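Local coordinates for homoprotocatechuate 2,3-dioxygenase (Brevibacterium fuscum, PDB 4Z6M), which probably catalyses iron(II)-dependent extradiol ring cleavage of homoprotocatechuate by molecular oxygen, here in a variant with one active-site residue replaced, at residues K168-L173 against Q200-T205; R176-I181 against Y273-P278. The protein carries 1 engineered substitution. All coordinates share one frame; numbering follows the deposited sequence.

In the fold
Interactions 1 and 2 lie on the same side of the chain's centre, their own centres about 11 Å apart, and both reach the mixed sheet whose strands 152-160, 211-218 and 265-270 carry the iron ligands His155, His214 and Glu267. Along the chain their segments alternate: 168-173, 176-181, 200-205, then 273-278. Helix 163-172 runs into strand 176-182, so one chain passage supplies the first segment of each contact, and Glu171 packs on Val177 where the two meet. Interaction 1 packs the helix on strand 202-206; interaction 2 ties the neighbouring part of the sheet to the loop after strand 265-270, which also meets a second subunit.

Interaction 1 of 2, residues K168-L173 against Q200-T205; sequences KYLEDL and QDTALT. Engineered in segment 200-205: Gln200 (natural residue His).
Leu170 of helix 163-172 packs on Thr202 and Leu204 in the buried helix-sheet interface of an iron-bearing module of the glyoxalase/dioxygenase superfamily. A single methyl, Leu170 CD1, does all the touching from the helix side. It lies 3.9 Å from Thr202 CG2 and 4.0 Å from Leu204 CD2, touching both of two side chains that leave strand 202-206 on the same face, two residues apart. With chi2 at 173°, CD1 continues away from CA and becomes the leading atom of the leucine. The two leucines meet tip to tip, whereas Leu170 and Thr202 cross at about a right angle. Thr202 offers its methyl here; its hydroxyl OG1 is hydrogen-bonded to Gln158 OE1 on strand 152-160. Strand, helix and three further strands, 152-160 through 202-206, form the beta-alpha-beta-beta-beta unit of this superfamily, and the contact joins its helix to its last strand. Asp201 and Thr202 together face Met193 as a classic beta bulge, and Met193 also touches Leu170. On the far flank of the helix, Lys168 NZ forms a salt bridge with Asp172 OD2 one turn on, at 2.7 Å, and is met by the syn lone pair of OD2. Gln200, an engineered replacement of histidine, touches the iron ligand His155 and is hydrogen-bonded through NE2 to Tyr269 OH.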
loop_
_atom_site.group_PDB
_atom_site.type_symbol
_atom_site.label_atom_id
_atom_site.label_comp_id
_atom_site.label_asym_id
_atom_site.label_seq_id
_atom_site.Cartn_x
_atom_site.Cartn_y
_atom_site.Cartn_z
ATOM N N LYS A 168 8.977 34.475 15.328
ATOM C CA LYS A 168 9.698 35.613 14.763
ATOM C C LYS A 168 11.204 35.338 14.681
ATOM O O LYS A 168 11.841 35.606 13.653
ATOM C CB LYS A 168 9.410 36.864 15.580
ATOM C CG LYS A 168 9.877 38.131 14.904
ATOM C CD LYS A 168 11.260 38.544 15.330
ATOM C CE LYS A 168 11.454 40.035 15.111
ATOM N NZ LYS A 168 12.903 40.317 15.100
ATOM N N TYR A 169 11.755 34.772 15.746
ATOM C CA TYR A 169 13.173 34.433 15.795
ATOM C C TYR A 169 13.544 33.414 14.707
ATOM O O TYR A 169 14.517 33.592 13.992
ATOM C CB TYR A 169 13.553 33.970 17.205
ATOM C CG TYR A 169 14.621 32.895 17.279
ATOM C CD1 TYR A 169 15.948 33.172 16.979
ATOM C CD2 TYR A 169 14.290 31.611 17.640
ATOM C CE1 TYR A 169 16.922 32.190 17.040
ATOM C CE2 TYR A 169 15.257 30.612 17.703
ATOM C CZ TYR A 169 16.560 30.917 17.410
ATOM O OH TYR A 169 17.516 29.943 17.480
ATOM N N LEU A 170 12.724 32.375 14.555
ATOM C CA LEU A 170 12.990 31.358 13.532
ATOM C C LEU A 170 12.804 31.909 12.135
ATOM O O LEU A 170 13.536 31.521 11.230
ATOM C CB LEU A 170 12.156 30.096 13.764
ATOM C CG LEU A 170 12.564 29.261 14.986
ATOM C CD1 LEU A 170 11.575 28.140 15.220
ATOM C CD2 LEU A 170 13.971 28.696 14.887
ATOM N N GLU A 171 11.865 32.841 11.942
ATOM C CA GLU A 171 11.738 33.477 10.637
ATOM C C GLU A 171 12.957 34.311 10.272
ATOM O O GLU A 171 13.432 34.268 9.131
ATOM C CB GLU A 171 10.465 34.330 10.580
ATOM C CG GLU A 171 9.191 33.509 10.533
ATOM C CD GLU A 171 7.954 34.380 10.595
ATOM O OE1 GLU A 171 7.954 35.399 11.329
ATOM O OE2 GLU A 171 7.001 34.060 9.891
ATOM N N ASP A 172 13.476 35.050 11.245
ATOM C CA ASP A 172 14.681 35.849 11.005
ATOM C C ASP A 172 15.841 34.932 10.639
ATOM O O ASP A 172 16.691 35.265 9.825
ATOM C CB ASP A 172 15.034 36.663 12.260
ATOM C CG ASP A 172 14.116 37.873 12.471
ATOM O OD1 ASP A 172 13.418 38.297 11.540
ATOM O OD2 ASP A 172 14.121 38.412 13.594
ATOM N N LEU A 173 15.851 33.755 11.248
ATOM C CA LEU A 173 16.877 32.749 10.977
ATOM C C LEU A 173 16.730 32.064 9.619
ATOM O O LEU A 173 17.628 31.331 9.186
ATOM C CB LEU A 173 16.850 31.733 12.112
ATOM C CG LEU A 173 17.897 30.640 12.225
ATOM C CD1 LEU A 173 19.295 31.244 12.299
ATOM C CD2 LEU A 173 17.564 29.792 13.434
ATOM N N GLN A 200 7.916 21.031 7.385
ATOM C CA GLN A 200 8.631 21.412 8.568
ATOM C C GLN A 200 10.046 20.818 8.611
ATOM O O GLN A 200 10.290 19.694 8.185
ATOM C CB GLN A 200 7.835 21.004 9.808
ATOM C CG GLN A 200 7.432 19.541 9.754
ATOM C CD GLN A 200 6.504 19.149 10.855
ATOM O OE1 GLN A 200 6.681 19.563 12.006
ATOM N NE2 GLN A 200 5.497 18.340 10.530
ATOM N N ASP A 201 10.953 21.621 9.172
ATOM C CA ASP A 201 12.213 21.142 9.736
ATOM C C ASP A 201 12.249 21.253 11.243
ATOM O O ASP A 201 12.846 20.409 11.920
ATOM C CB ASP A 201 13.414 21.883 9.142
ATOM C CG ASP A 201 13.737 21.397 7.747
ATOM O OD1 ASP A 201 14.270 20.235 7.644
ATOM O OD2 ASP A 201 13.455 22.150 6.770
ATOM N N THR A 202 11.599 22.299 11.765
ATOM C CA THR A 202 11.285 22.333 13.170
ATOM C C THR A 202 9.907 22.945 13.321
ATOM O O THR A 202 9.300 23.401 12.351
ATOM C CB THR A 202 12.376 23.008 14.034
ATOM O OG1 THR A 202 12.171 22.604 15.395
ATOM C CG2 THR A 202 12.371 24.522 13.882
ATOM N N ALA A 203 9.385 22.843 14.522
ATOM C CA ALA A 203 8.021 23.264 14.791
ATOM C C ALA A 203 7.978 23.657 16.254
ATOM O O ALA A 203 8.779 23.183 17.056
ATOM C CB ALA A 203 7.030 22.149 14.481
ATOM N N LEU A 204 7.019 24.512 16.584
ATOM C CA LEU A 204 6.849 25.011 17.947
ATOM C C LEU A 204 5.460 24.607 18.429
ATOM O O LEU A 204 4.444 24.848 17.759
ATOM C CB LEU A 204 6.983 26.522 17.997
ATOM C CG LEU A 204 8.289 27.138 17.503
ATOM C CD1 LEU A 204 8.210 28.653 17.600
ATOM C CD2 LEU A 204 9.487 26.566 18.256
ATOM N N THR A 205 5.441 23.979 19.588
ATOM C CA THR A 205 4.241 23.600 20.318
ATOM C C THR A 205 4.202 24.431 21.592
ATOM O O THR A 205 5.155 24.429 22.375
ATOM C CB THR A 205 4.249 22.103 20.684
ATOM O OG1 THR A 205 4.309 21.325 19.465
ATOM C CG2 THR A 205 3.010 21.731 21.455
#

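Interaction 2 of 2, residues R176-I181 against Y273-P278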
loop_
_atom_site.group_PDB
_atom_site.type_symbol
_atom_site.label_atom_id
_atom_site.label_comp_id
_atom_site.label_asym_id
_atom_site.label_seq_id
_atom_site.Cartn_x
_atom_site.Cartn_y
_atom_site.Cartn_z
ATOM N N ARG A 176 10.611 29.315 7.143
ATOM C CA ARG A 176 9.378 29.871 6.595
ATOM C C ARG A 176 8.191 29.114 7.184
ATOM O O ARG A 176 8.135 27.877 7.130
ATOM C CB ARG A 176 9.393 29.728 5.061
ATOM C CG ARG A 176 10.649 30.307 4.373
ATOM C CD ARG A 176 11.567 29.227 3.754
ATOM N NE ARG A 176 12.602 29.767 2.850
ATOM C CZ ARG A 176 13.560 29.048 2.242
ATOM N NH1 ARG A 176 13.669 27.728 2.424
ATOM N NH2 ARG A 176 14.433 29.659 1.439
ATOM N N VAL A 177 7.242 29.861 7.747
ATOM C CA VAL A 177 6.069 29.239 8.346
ATOM C C VAL A 177 5.178 28.684 7.259
ATOM O O VAL A 177 4.949 29.324 6.234
ATOM C CB VAL A 177 5.305 30.224 9.250
ATOM C CG1 VAL A 177 3.992 29.634 9.742
ATOM C CG2 VAL A 177 6.204 30.596 10.425
ATOM N N THR A 178 4.703 27.478 7.496
ATOM C CA THR A 178 3.794 26.798 6.586
ATOM C C THR A 178 2.414 26.751 7.154
ATOM O O THR A 178 1.480 27.122 6.473
ATOM C CB THR A 178 4.330 25.388 6.286
ATOM O OG1 THR A 178 4.591 24.713 7.521
ATOM C CG2 THR A 178 5.582 25.499 5.491
ATOM N N GLU A 179 2.259 26.259 8.375
ATOM C CA GLU A 179 0.958 26.174 9.022
ATOM C C GLU A 179 1.040 26.621 10.474
ATOM O O GLU A 179 2.113 26.617 11.073
ATOM C CB GLU A 179 0.424 24.745 8.956
ATOM C CG GLU A 179 0.395 24.192 7.526
ATOM C CD GLU A 179 -0.619 23.086 7.312
ATOM O OE1 GLU A 179 -1.663 23.137 7.951
ATOM O OE2 GLU A 179 -0.382 22.168 6.474
ATOM N N ASP A 180 -0.097 27.003 11.039
ATOM C CA ASP A 180 -0.173 27.355 12.455
ATOM C C ASP A 180 -1.566 27.125 12.993
ATOM O O ASP A 180 -2.506 26.852 12.223
ATOM C CB ASP A 180 0.364 28.763 12.714
ATOM C CG ASP A 180 -0.477 29.871 12.159
ATOM O OD1 ASP A 180 -1.364 29.666 11.341
ATOM O OD2 ASP A 180 -0.179 31.017 12.511
ATOM N N ILE A 181 -1.661 27.182 14.324
ATOM C CA ILE A 181 -2.938 27.036 14.999
ATOM C C ILE A 181 -3.135 28.253 15.892
ATOM O O ILE A 181 -2.272 28.554 16.713
ATOM C CB ILE A 181 -2.984 25.745 15.858
ATOM C CG1 ILE A 181 -2.912 24.503 14.973
ATOM C CG2 ILE A 181 -4.231 25.701 16.738
ATOM C CD1 ILE A 181 -2.792 23.194 15.729
ATOM N N TYR A 273 3.418 17.661 1.919
ATOM C CA TYR A 273 3.401 18.304 0.601
ATOM C C TYR A 273 4.608 19.237 0.425
ATOM O O TYR A 273 5.336 19.542 1.371
ATOM C CB TYR A 273 2.055 19.033 0.386
ATOM C CG TYR A 273 1.740 20.054 1.454
ATOM C CD1 TYR A 273 2.186 21.366 1.337
ATOM C CD2 TYR A 273 1.015 19.712 2.585
ATOM C CE1 TYR A 273 1.919 22.309 2.304
ATOM C CE2 TYR A 273 0.738 20.651 3.573
ATOM C CZ TYR A 273 1.205 21.953 3.425
ATOM O OH TYR A 273 0.976 22.904 4.397
ATOM N N TYR A 274 4.798 19.662 -0.813
ATOM C CA TYR A 274 5.901 20.529 -1.232
ATOM C C TYR A 274 5.660 21.977 -0.862
ATOM O O TYR A 274 4.608 22.565 -1.182
ATOM C CB TYR A 274 6.110 20.392 -2.756
ATOM C CG TYR A 274 7.011 21.484 -3.360
ATOM C CD1 TYR A 274 8.396 21.403 -3.303
ATOM C CD2 TYR A 274 6.459 22.588 -3.985
ATOM C CE1 TYR A 274 9.195 22.395 -3.848
ATOM C CE2 TYR A 274 7.251 23.573 -4.552
ATOM C CZ TYR A 274 8.628 23.479 -4.466
ATOM O OH TYR A 274 9.433 24.471 -4.975
ATOM N N THR A 275 6.660 22.573 -0.219
ATOM C CA THR A 275 6.557 23.938 0.279
ATOM C C THR A 275 7.655 24.867 -0.258
ATOM O O THR A 275 7.820 25.973 0.235
ATOM C CB THR A 275 6.683 23.923 1.802
ATOM O OG1 THR A 275 7.990 23.404 2.080
ATOM C CG2 THR A 275 5.557 23.098 2.462
ATOM N N GLY A 276 8.430 24.393 -1.224
ATOM C CA GLY A 276 9.652 25.089 -1.639
ATOM C C GLY A 276 9.473 26.375 -2.388
ATOM O O GLY A 276 10.436 27.110 -2.535
ATOM N N ASP A 277 8.275 26.688 -2.883
ATOM C CA ASP A 277 8.085 27.986 -3.523
ATOM C C ASP A 277 7.962 29.081 -2.449
ATOM O O ASP A 277 7.375 28.861 -1.391
ATOM C CB ASP A 277 6.843 27.994 -4.401
ATOM C CG ASP A 277 7.000 27.220 -5.720
ATOM O OD1 ASP A 277 7.990 26.480 -5.919
ATOM O OD2 ASP A 277 6.091 27.374 -6.570
ATOM N N PRO A 278 8.483 30.276 -2.742
ATOM C CA PRO A 278 8.583 31.279 -1.664
ATOM C C PRO A 278 7.236 31.875 -1.221
ATOM O O PRO A 278 7.130 32.421 -0.118
ATOM C CB PRO A 278 9.490 32.345 -2.276
ATOM C CG PRO A 278 9.270 32.198 -3.740
ATOM C CD PRO A 278 9.191 30.704 -3.952
HETATM O O HOH W 1 1.747 25.439 3.792
#
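Glu179 reaches from strand 176-182 to the phenol of Tyr273, and their pairing is the one direct hydrogen bond between the two segments. CB of Glu179 leaves the strand toward the loop 273-278. CG, turned anti to the carbonyl carbon (chi1 -54°), comes within 3.4 Å of Tyr273 OH, and the chain then runs on extended, bringing CD to 3.3 Å from the same oxygen. At the tip OE2 accepts the hydroxyl proton, with Tyr273 OH at 2.6 Å. The phenol arrives on the anti side of OE2, 31° out of the carboxylate plane, while OE2 itself lies at the ring's edge, in the ring plane. Ser251 N is a second partner of OE2, and OE1 is hydrogen-bonded to Trp285 NE1, so both carboxylate oxygens are gripped and the group's rotation is fixed. Tyr273 OH also accepts from a water at 2.7 Å, which donates in addition to Thr178 O and so links phenol and strand backbone.

Beside this polar pair, Thr178 CG2 and Thr275 CG2 meet at 3.9 Å, the side chains crossing at about a right angle. Their hydroxyls turn to other partners: Thr178 OG1 to Val199 O, Thr275 OG1 to Thr198 O. Further along the loop, Tyr274 OH donates to Asp277 OD1 at 2.6 Å, while Gly276 N sits over the Tyr274 ring.

Asp277 forms salt bridges with Arg17 and Arg80 of a second subunit, whose His139 meets the Tyr273 ring edge-to-face. Within the chain, strand 176-182 runs between strands 188-194 and 283-286, with Val177 touching helix 163-172 and both Glu179 and Tyr273 touching Ile283 on strand 283-286.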